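Local structure of carboxylic ester hydrolase (Aspergillus niger, 7K4O) at residues Q218-H222 with F420-T424; A210-R214 with A426-Y430; T266-L270 with Y325-A329. The protein hydrolyses carboxylic esters as a tannin acyl hydrolase (tannase) of the serine esterase type, probably freeing gallic acid from tannins. One frame throughout, in Å; residues are numbered along the deposited sequence.

Contact 1 (Q218-H222 with F420-T424); sequences QQTQH and FSIPT. With GDE (3,4,5-trihydroxybenzoic acid), chain J.
Segment 218-222, largely on helix 215-221, faces a loop of no regular structure, 420-424, which follows strand 410-416. Gln218 CA lies 7.0 Å from Ile422 CA, and His222 CA lies 7.9 Å from Ser421 CA. Gln218 has the most surface buried here. Its CA-to-CB bond points sideways, but chi1 t and chi2 p bring the amide to the loop. Gln218 NE2 donates to Ser421 O at 3.0 Å, nearly straight at 162°. Gln218 OE1 sits 3.3 Å from Pro423 CD. The same Gln218 NE2 also donates to OAE of the bound gallic acid (GDE) at 3.0 Å. Ser421, with chi1 t, places OG 2.6 Å from GDE OAD in a hydrogen bond. His222, chi1 m, puts CE1 3.2 Å from Ser421 O, and its NE2 bonds GDE OAD at 2.7 Å. Gln219 does not touch the loop but reaches the ligand: its OE1 accepts from GDE OAE at 2.7 Å and its NE2 donates to GDE OAC at 2.8 Å. The helix and loop supply one side of the gallic acid pocket, consistent with binding of the galloyl group in a tannase, beside the probable Ser186-His465-Asp419 triad of an alpha/beta hydrolase.

Contact 2 (A210-R214 with A426-Y430); sequences APAFR and ASIRY. With GDE (3,4,5-trihydroxybenzoic acid), chain J.
Arg214 NH1 donates to Ala426 O at 3.0 Å with an angle of 159°. Arg214 NH2 adds a weak bond to the same oxygen at 3.3 Å. Ala426 O also accepts a weak helical bond from Tyr430 N at 3.5 Å. The strongest partner of Arg214 lies elsewhere: its NE forms a salt bridge with the C-terminal carboxylate of Tyr554. A water joins the segments further along. It donates to Pro211 O at 2.9 Å and is hydrogen-bonded to Ser427 OG at 3.1 Å. Ser427 OG is also bonded to His415 and His413.

Segment 210-214 is a loop after strand 205-209. Ala212 centres an inverse gamma turn, and its CB is 3.7 Å from CAI of the bound gallic acid (GDE). Arg214 is the N-cap of helix 215-221. Segment 426-430 lies within helix 425-438. Ala210 CA lies 6.9 Å from Ser427 CA, and Arg214 CA lies 7.9 Å from Ala426 CA. Arg214 extends with chi1 and chi2 both t, then bends at chi3 m. Its guanidinium has Arg429 CG over one face.

Phe213, chi1 p, points toward the helix. Its CZ meets Tyr430 CB at 3.3 Å and its CE1 is 3.5 Å from Ala426 O. The Phe213 and Tyr430 rings lie obliquely, centroids 5.1 Å apart. Trp193 of helix 187-196 packs against both. Pro211 CD touches Ser427 OG at 3.6 Å.

Arg214 NE and Arg429 NE come within 4.4 Å. The Tyr554 carboxylate balances Arg214, while Arg429 is held by backbone oxygens of Val553 and Tyr544.

Contact 3 (T266-L270 with Y325-A329); sequences TDLCL and YQPTA
Pro327 lays its ring over the flank of helix 266-272, between Cys269 and Leu270. Pro327 CB is 3.8 Å from Cys269 SG, and Pro327 CG is 3.9 Å from Leu270 CD1. Leu270 takes chi1 t and chi2 p; Cys269 takes chi1 t. The closest backbone approach is Thr266 CA to Pro327 CA, 6.1 Å. Segment 266-270 is the first turn of its helix, with Leu270 N donating to Thr266 O at 2.9 Å. The partner is a type II beta turn from Gln326 to Ala329, with Pro327 at its second position: Pro327 has phi/psi -52/142, Thr328 has 91/-14, and Ala329 N donates to Gln326 O at 3.2 Å. The turn packs on a helix start and against the Cys252-Cys269 disulfide, one half of which belongs to the contact. The Thr328 side chain is about 10 Å from the bound calcium ion. Gln326, with chi1 and chi2 both m, donates from NE2 to Thr266 OG1 at 2.9 Å and 170°. Thr266 OG1 also bonds to Asp417. Thr266, chi1 p, sets CG2 3.5 Å from Pro327 O and 3.7 Å from Thr328 OG1. Thr328 OG1 donates back to Pro327 O at 2.6 Å.

How the contacts relate
All three contacts are largely buried. From contact centre to chain centre, contacts 1 and 2 lie about 11 and 8 Å away, contact 3 about 19 Å. Contacts 1 and 2 join neighbouring parts of the same two chain regions, loop and helix exchanged, and touch: Ile422 CD1 reaches Ala210 O at 3.2 Å. Contact 3 meets contact 1 through Tyr325, whose OH is 3.0 Å from Gln221 NE2, while contact 2 stays about 7 Å from contact 3 at the nearest atoms. Chemistry follows place. Contact 1 is polar and turned to the ligand. Contact 2 mixes charge with aromatic packing. Contact 3 combines one hydrogen bond from a side-chain amide with apolar packing against half of a disulfide.

Contact 1 (Q218-H222 with F420-T424)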
loop_
_atom_site.group_PDB
_atom_site.type_symbol
_atom_site.label_atom_id
_atom_site.label_comp_id
_atom_site.label_asym_id
_atom_site.label_seq_id
_atom_site.Cartn_x
_atom_site.Cartn_y
_atom_site.Cartn_z
ATOM N N GLN A 218 7.557 -8.687 -4.872
ATOM C CA GLN A 218 6.499 -8.620 -3.851
ATOM C C GLN A 218 5.497 -9.746 -4.087
ATOM O O GLN A 218 5.042 -10.379 -3.124
ATOM C CB GLN A 218 5.798 -7.258 -3.934
ATOM C CG GLN A 218 4.457 -7.223 -3.203
ATOM C CD GLN A 218 4.508 -7.690 -1.756
ATOM O OE1 GLN A 218 5.547 -7.587 -1.108
ATOM N NE2 GLN A 218 3.350 -8.110 -1.269
ATOM N N GLN A 219 5.027 -9.985 -5.335
ATOM C CA GLN A 219 3.967 -10.978 -5.530
ATOM C C GLN A 219 4.567 -12.391 -5.329
ATOM O O GLN A 219 3.945 -13.244 -4.668
ATOM C CB GLN A 219 3.312 -10.896 -6.904
ATOM C CG GLN A 219 2.763 -9.510 -7.289
ATOM C CD GLN A 219 1.912 -8.884 -6.218
ATOM O OE1 GLN A 219 1.274 -9.580 -5.423
ATOM N NE2 GLN A 219 1.800 -7.543 -6.278
ATOM N N THR A 220 5.754 -12.612 -5.858
ATOM C CA THR A 220 6.348 -13.970 -5.798
ATOM C C THR A 220 6.713 -14.324 -4.343
ATOM O O THR A 220 6.562 -15.521 -3.978
ATOM C CB THR A 220 7.558 -14.073 -6.695
ATOM O OG1 THR A 220 7.207 -13.671 -8.026
ATOM C CG2 THR A 220 8.109 -15.480 -6.732
ATOM N N GLN A 221 7.144 -13.378 -3.530
ATOM C CA GLN A 221 7.556 -13.674 -2.132
ATOM C C GLN A 221 6.376 -14.172 -1.314
ATOM O O GLN A 221 6.636 -14.831 -0.266
ATOM C CB GLN A 221 8.326 -12.535 -1.478
ATOM C CG GLN A 221 7.523 -11.281 -1.221
ATOM C CD GLN A 221 6.678 -11.333 0.035
ATOM O OE1 GLN A 221 7.152 -11.832 1.075
ATOM N NE2 GLN A 221 5.415 -10.881 -0.073
ATOM N N HIS A 222 5.144 -13.979 -1.751
ATOM C CA HIS A 222 3.955 -14.516 -1.065
ATOM C C HIS A 222 3.996 -16.069 -1.060
ATOM O O HIS A 222 3.279 -16.643 -0.246
ATOM C CB HIS A 222 2.671 -14.031 -1.690
ATOM C CG HIS A 222 2.194 -12.708 -1.171
ATOM N ND1 HIS A 222 1.794 -12.560 0.154
ATOM C CD2 HIS A 222 2.016 -11.500 -1.791
ATOM C CE1 HIS A 222 1.332 -11.318 0.314
ATOM N NE2 HIS A 222 1.477 -10.631 -0.871
ATOM N N PHE A 420 2.123 -7.931 7.488
ATOM C CA PHE A 420 2.212 -9.366 7.176
ATOM C C PHE A 420 1.964 -9.621 5.695
ATOM O O PHE A 420 1.965 -10.794 5.286
ATOM C CB PHE A 420 1.161 -10.148 7.968
ATOM C CG PHE A 420 -0.245 -9.660 7.812
ATOM C CD1 PHE A 420 -1.016 -10.018 6.732
ATOM C CD2 PHE A 420 -0.768 -8.736 8.719
ATOM C CE1 PHE A 420 -2.319 -9.563 6.595
ATOM C CE2 PHE A 420 -2.060 -8.257 8.565
ATOM C CZ PHE A 420 -2.835 -8.660 7.500
ATOM N N SER A 421 1.700 -8.552 4.931
ATOM C CA SER A 421 1.257 -8.693 3.521
ATOM C C SER A 421 2.347 -8.123 2.612
ATOM O O SER A 421 2.536 -8.677 1.540
ATOM C CB SER A 421 -0.092 -8.085 3.307
ATOM O OG SER A 421 -0.593 -8.313 1.996
ATOM N N ILE A 422 2.943 -6.996 3.002
ATOM C CA ILE A 422 4.065 -6.348 2.283
ATOM C C ILE A 422 5.146 -6.090 3.278
ATOM O O ILE A 422 4.920 -5.360 4.252
ATOM C CB ILE A 422 3.598 -5.060 1.583
ATOM C CG1 ILE A 422 2.344 -5.340 0.745
ATOM C CG2 ILE A 422 4.771 -4.478 0.810
ATOM C CD1 ILE A 422 1.833 -4.183 -0.067
ATOM N N PRO A 423 6.368 -6.625 3.076
ATOM C CA PRO A 423 7.436 -6.397 4.028
ATOM C C PRO A 423 7.701 -4.902 4.256
ATOM O O PRO A 423 7.901 -4.171 3.325
ATOM C CB PRO A 423 8.642 -7.069 3.403
ATOM C CG PRO A 423 8.041 -8.122 2.549
ATOM C CD PRO A 423 6.798 -7.483 1.944
ATOM N N THR A 424 7.786 -4.488 5.523
ATOM C CA THR A 424 8.120 -3.083 5.828
ATOM C C THR A 424 9.402 -2.650 5.137
ATOM O O THR A 424 9.492 -1.482 4.683
ATOM C CB THR A 424 8.198 -2.868 7.354
ATOM O OG1 THR A 424 7.097 -3.542 7.962
ATOM C CG2 THR A 424 8.199 -1.384 7.671
HETATM O OAA GDE J . -3.816 -4.195 -2.011
HETATM O OAB GDE J . -3.880 -5.389 -0.149
HETATM O OAC GDE J . -0.567 -6.891 -4.949
HETATM O OAD GDE J . 0.378 -8.206 -0.454
HETATM O OAE GDE J . 0.928 -8.352 -3.066
HETATM C CAF GDE J . -1.969 -6.009 -3.127
HETATM C CAG GDE J . -1.489 -6.679 -0.829
HETATM C CAH GDE J . -3.391 -5.142 -1.282
HETATM C CAI GDE J . -0.905 -6.804 -3.579
HETATM C CAJ GDE J . -0.437 -7.513 -1.288
HETATM C CAK GDE J . -2.259 -6.016 -1.772
HETATM C CAL GDE J . -0.150 -7.541 -2.627
#

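Contact 2 (A210-R214 with A426-Y430)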
loop_
_atom_site.group_PDB
_atom_site.type_symbol
_atom_site.label_atom_id
_atom_site.label_comp_id
_atom_site.label_asym_id
_atom_site.label_seq_id
_atom_site.Cartn_x
_atom_site.Cartn_y
_atom_site.Cartn_z
ATOM N N ALA A 210 2.132 1.567 2.498
ATOM C CA ALA A 210 2.595 0.161 2.254
ATOM C C ALA A 210 2.348 -0.268 0.811
ATOM O O ALA A 210 1.489 -1.100 0.530
ATOM C CB ALA A 210 1.880 -0.771 3.204
ATOM N N PRO A 211 3.077 0.311 -0.146
ATOM C CA PRO A 211 2.758 0.087 -1.544
ATOM C C PRO A 211 3.139 -1.316 -2.037
ATOM O O PRO A 211 4.270 -1.771 -1.745
ATOM C CB PRO A 211 3.540 1.191 -2.251
ATOM C CG PRO A 211 4.706 1.493 -1.341
ATOM C CD PRO A 211 4.137 1.311 0.040
ATOM N N ALA A 212 2.262 -1.885 -2.857
ATOM C CA ALA A 212 2.524 -3.160 -3.559
ATOM C C ALA A 212 3.389 -2.947 -4.809
ATOM O O ALA A 212 3.061 -3.513 -5.879
ATOM C CB ALA A 212 1.245 -3.830 -3.851
ATOM N N PHE A 213 4.451 -2.150 -4.678
ATOM C CA PHE A 213 5.412 -1.961 -5.790
ATOM C C PHE A 213 6.479 -3.083 -5.729
ATOM O O PHE A 213 6.354 -4.061 -4.966
ATOM C CB PHE A 213 5.935 -0.538 -5.801
ATOM C CG PHE A 213 6.681 -0.059 -4.588
ATOM C CD1 PHE A 213 7.122 -0.907 -3.601
ATOM C CD2 PHE A 213 6.959 1.308 -4.479
ATOM C CE1 PHE A 213 7.877 -0.409 -2.544
ATOM C CE2 PHE A 213 7.665 1.806 -3.398
ATOM C CZ PHE A 213 8.180 0.937 -2.478
ATOM N N ARG A 214 7.491 -2.955 -6.566
ATOM C CA ARG A 214 8.517 -4.003 -6.777
ATOM C C ARG A 214 7.788 -5.300 -7.122
ATOM O O ARG A 214 8.124 -6.369 -6.583
ATOM C CB ARG A 214 9.447 -4.111 -5.566
ATOM C CG ARG A 214 10.801 -4.701 -5.906
ATOM C CD ARG A 214 11.772 -4.650 -4.746
ATOM N NE ARG A 214 12.115 -3.247 -4.436
ATOM C CZ ARG A 214 11.716 -2.544 -3.371
ATOM N NH1 ARG A 214 10.965 -3.081 -2.437
ATOM N NH2 ARG A 214 12.036 -1.274 -3.323
ATOM N N ALA A 426 10.460 -3.254 2.338
ATOM C CA ALA A 426 10.225 -2.949 0.902
ATOM C C ALA A 426 10.130 -1.427 0.723
ATOM O O ALA A 426 10.582 -0.945 -0.339
ATOM C CB ALA A 426 9.028 -3.601 0.365
ATOM N N SER A 427 9.575 -0.735 1.710
ATOM C CA SER A 427 9.410 0.747 1.603
ATOM C C SER A 427 10.734 1.431 1.842
ATOM O O SER A 427 11.070 2.378 1.109
ATOM C CB SER A 427 8.314 1.246 2.526
ATOM O OG SER A 427 7.029 0.860 2.068
ATOM N N ILE A 428 11.503 1.033 2.875
ATOM C CA ILE A 428 12.834 1.632 3.088
ATOM C C ILE A 428 13.657 1.478 1.822
ATOM O O ILE A 428 14.362 2.416 1.408
ATOM C CB ILE A 428 13.531 0.982 4.313
ATOM C CG1 ILE A 428 13.002 1.501 5.653
ATOM C CG2 ILE A 428 15.000 1.262 4.217
ATOM C CD1 ILE A 428 11.630 1.130 5.988
ATOM N N ARG A 429 13.625 0.295 1.211
ATOM C CA ARG A 429 14.482 0.073 0.041
ATOM C C ARG A 429 14.223 1.106 -1.062
ATOM O O ARG A 429 15.154 1.572 -1.701
ATOM C CB ARG A 429 14.335 -1.347 -0.507
ATOM C CG ARG A 429 15.387 -1.587 -1.592
ATOM C CD ARG A 429 15.312 -3.025 -2.105
ATOM N NE ARG A 429 16.345 -3.291 -3.068
ATOM C CZ ARG A 429 17.569 -3.777 -2.778
ATOM N NH1 ARG A 429 17.900 -4.096 -1.536
ATOM N NH2 ARG A 429 18.448 -3.979 -3.745
ATOM N N TYR A 430 12.963 1.405 -1.331
ATOM C CA TYR A 430 12.660 2.351 -2.430
ATOM C C TYR A 430 13.163 3.747 -2.083
ATOM O O TYR A 430 13.735 4.422 -2.961
ATOM C CB TYR A 430 11.174 2.366 -2.755
ATOM C CG TYR A 430 10.875 3.274 -3.916
ATOM C CD1 TYR A 430 11.349 2.998 -5.201
ATOM C CD2 TYR A 430 10.170 4.466 -3.732
ATOM C CE1 TYR A 430 11.124 3.863 -6.267
ATOM C CE2 TYR A 430 9.908 5.321 -4.784
ATOM C CZ TYR A 430 10.384 5.026 -6.048
ATOM O OH TYR A 430 10.134 5.913 -7.054
HETATM O OAA GDE J . -3.816 -4.195 -2.011
HETATM O OAB GDE J . -3.880 -5.389 -0.149
HETATM O OAC GDE J . -0.567 -6.891 -4.949
HETATM O OAD GDE J . 0.378 -8.206 -0.454
HETATM O OAE GDE J . 0.928 -8.352 -3.066
HETATM C CAF GDE J . -1.969 -6.009 -3.127
HETATM C CAG GDE J . -1.489 -6.679 -0.829
HETATM C CAH GDE J . -3.391 -5.142 -1.282
HETATM C CAI GDE J . -0.905 -6.804 -3.579
HETATM C CAJ GDE J . -0.437 -7.513 -1.288
HETATM C CAK GDE J . -2.259 -6.016 -1.772
HETATM C CAL GDE J . -0.150 -7.541 -2.627
HETATM O O HOH W 1 6.376 -1.480 0.192
#

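Contact 3 (T266-L270 with Y325-A329)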
loop_
_atom_site.group_PDB
_atom_site.type_symbol
_atom_site.label_atom_id
_atom_site.label_comp_id
_atom_site.label_asym_id
_atom_site.label_seq_id
_atom_site.Cartn_x
_atom_site.Cartn_y
_atom_site.Cartn_z
ATOM N N THR A 266 11.301 -2.855 15.504
ATOM C CA THR A 266 11.440 -4.200 14.901
ATOM C C THR A 266 12.861 -4.393 14.395
ATOM O O THR A 266 13.253 -5.579 14.213
ATOM C CB THR A 266 10.406 -4.458 13.802
ATOM O OG1 THR A 266 10.682 -3.513 12.776
ATOM C CG2 THR A 266 9.002 -4.420 14.332
ATOM N N ASP A 267 13.632 -3.337 14.201
ATOM C CA ASP A 267 15.056 -3.398 13.840
ATOM C C ASP A 267 15.826 -3.984 15.048
ATOM O O ASP A 267 16.600 -4.953 14.878
ATOM C CB ASP A 267 15.589 -2.040 13.400
ATOM C CG ASP A 267 15.040 -0.814 14.109
ATOM O OD1 ASP A 267 14.619 -0.929 15.313
ATOM O OD2 ASP A 267 14.964 0.250 13.444
ATOM N N LEU A 268 15.675 -3.389 16.234
ATOM C CA LEU A 268 16.364 -3.942 17.449
ATOM C C LEU A 268 15.871 -5.374 17.662
ATOM O O LEU A 268 16.708 -6.207 18.043
ATOM C CB LEU A 268 16.098 -3.068 18.677
ATOM C CG LEU A 268 16.665 -1.671 18.580
ATOM C CD1 LEU A 268 16.222 -0.832 19.773
ATOM C CD2 LEU A 268 18.183 -1.678 18.441
ATOM N N CYS A 269 14.607 -5.661 17.389
ATOM C CA CYS A 269 14.052 -7.013 17.556
ATOM C C CYS A 269 14.820 -7.984 16.651
ATOM O O CYS A 269 15.320 -9.050 17.108
ATOM C CB CYS A 269 12.576 -6.989 17.258
ATOM S SG CYS A 269 11.688 -8.450 17.788
ATOM N N LEU A 270 14.932 -7.639 15.377
ATOM C CA LEU A 270 15.600 -8.521 14.392
ATOM C C LEU A 270 17.067 -8.698 14.773
ATOM O O LEU A 270 17.597 -9.821 14.612
ATOM C CB LEU A 270 15.477 -7.873 13.012
ATOM C CG LEU A 270 16.182 -8.612 11.882
ATOM C CD1 LEU A 270 15.512 -9.968 11.695
ATOM C CD2 LEU A 270 16.130 -7.758 10.602
ATOM N N TYR A 325 8.904 -10.210 5.860
ATOM C CA TYR A 325 8.201 -9.383 6.870
ATOM C C TYR A 325 9.064 -9.268 8.116
ATOM O O TYR A 325 9.885 -10.173 8.438
ATOM C CB TYR A 325 6.843 -9.981 7.187
ATOM C CG TYR A 325 6.097 -10.410 5.963
ATOM C CD1 TYR A 325 5.500 -9.482 5.114
ATOM C CD2 TYR A 325 6.023 -11.732 5.588
ATOM C CE1 TYR A 325 4.851 -9.865 3.957
ATOM C CE2 TYR A 325 5.391 -12.126 4.425
ATOM C CZ TYR A 325 4.776 -11.194 3.608
ATOM O OH TYR A 325 4.106 -11.622 2.494
ATOM N N GLN A 326 8.904 -8.155 8.808
ATOM C CA GLN A 326 9.637 -7.897 10.067
ATOM C C GLN A 326 9.207 -8.900 11.140
ATOM O O GLN A 326 8.097 -9.413 11.139
ATOM C CB GLN A 326 9.341 -6.492 10.579
ATOM C CG GLN A 326 9.976 -5.376 9.755
ATOM C CD GLN A 326 11.469 -5.465 9.659
ATOM O OE1 GLN A 326 12.033 -5.975 8.679
ATOM N NE2 GLN A 326 12.160 -4.962 10.687
ATOM N N PRO A 327 10.085 -9.166 12.127
ATOM C CA PRO A 327 9.606 -9.800 13.368
ATOM C C PRO A 327 8.406 -9.015 13.932
ATOM O O PRO A 327 8.375 -7.792 13.778
ATOM C CB PRO A 327 10.830 -9.708 14.294
ATOM C CG PRO A 327 12.003 -9.624 13.363
ATOM C CD PRO A 327 11.513 -8.828 12.148
ATOM N N THR A 328 7.420 -9.724 14.479
ATOM C CA THR A 328 6.115 -9.290 15.071
ATOM C C THR A 328 5.022 -9.291 14.011
ATOM O O THR A 328 3.871 -9.287 14.388
ATOM C CB THR A 328 6.139 -7.958 15.833
ATOM O OG1 THR A 328 6.313 -6.828 14.989
ATOM C CG2 THR A 328 7.278 -7.846 16.809
ATOM N N ALA A 329 5.354 -9.372 12.713
ATOM C CA ALA A 329 4.306 -9.556 11.686
ATOM C C ALA A 329 3.728 -10.968 11.780
ATOM O O ALA A 329 4.528 -11.931 11.951
ATOM C CB ALA A 329 4.849 -9.265 10.291
#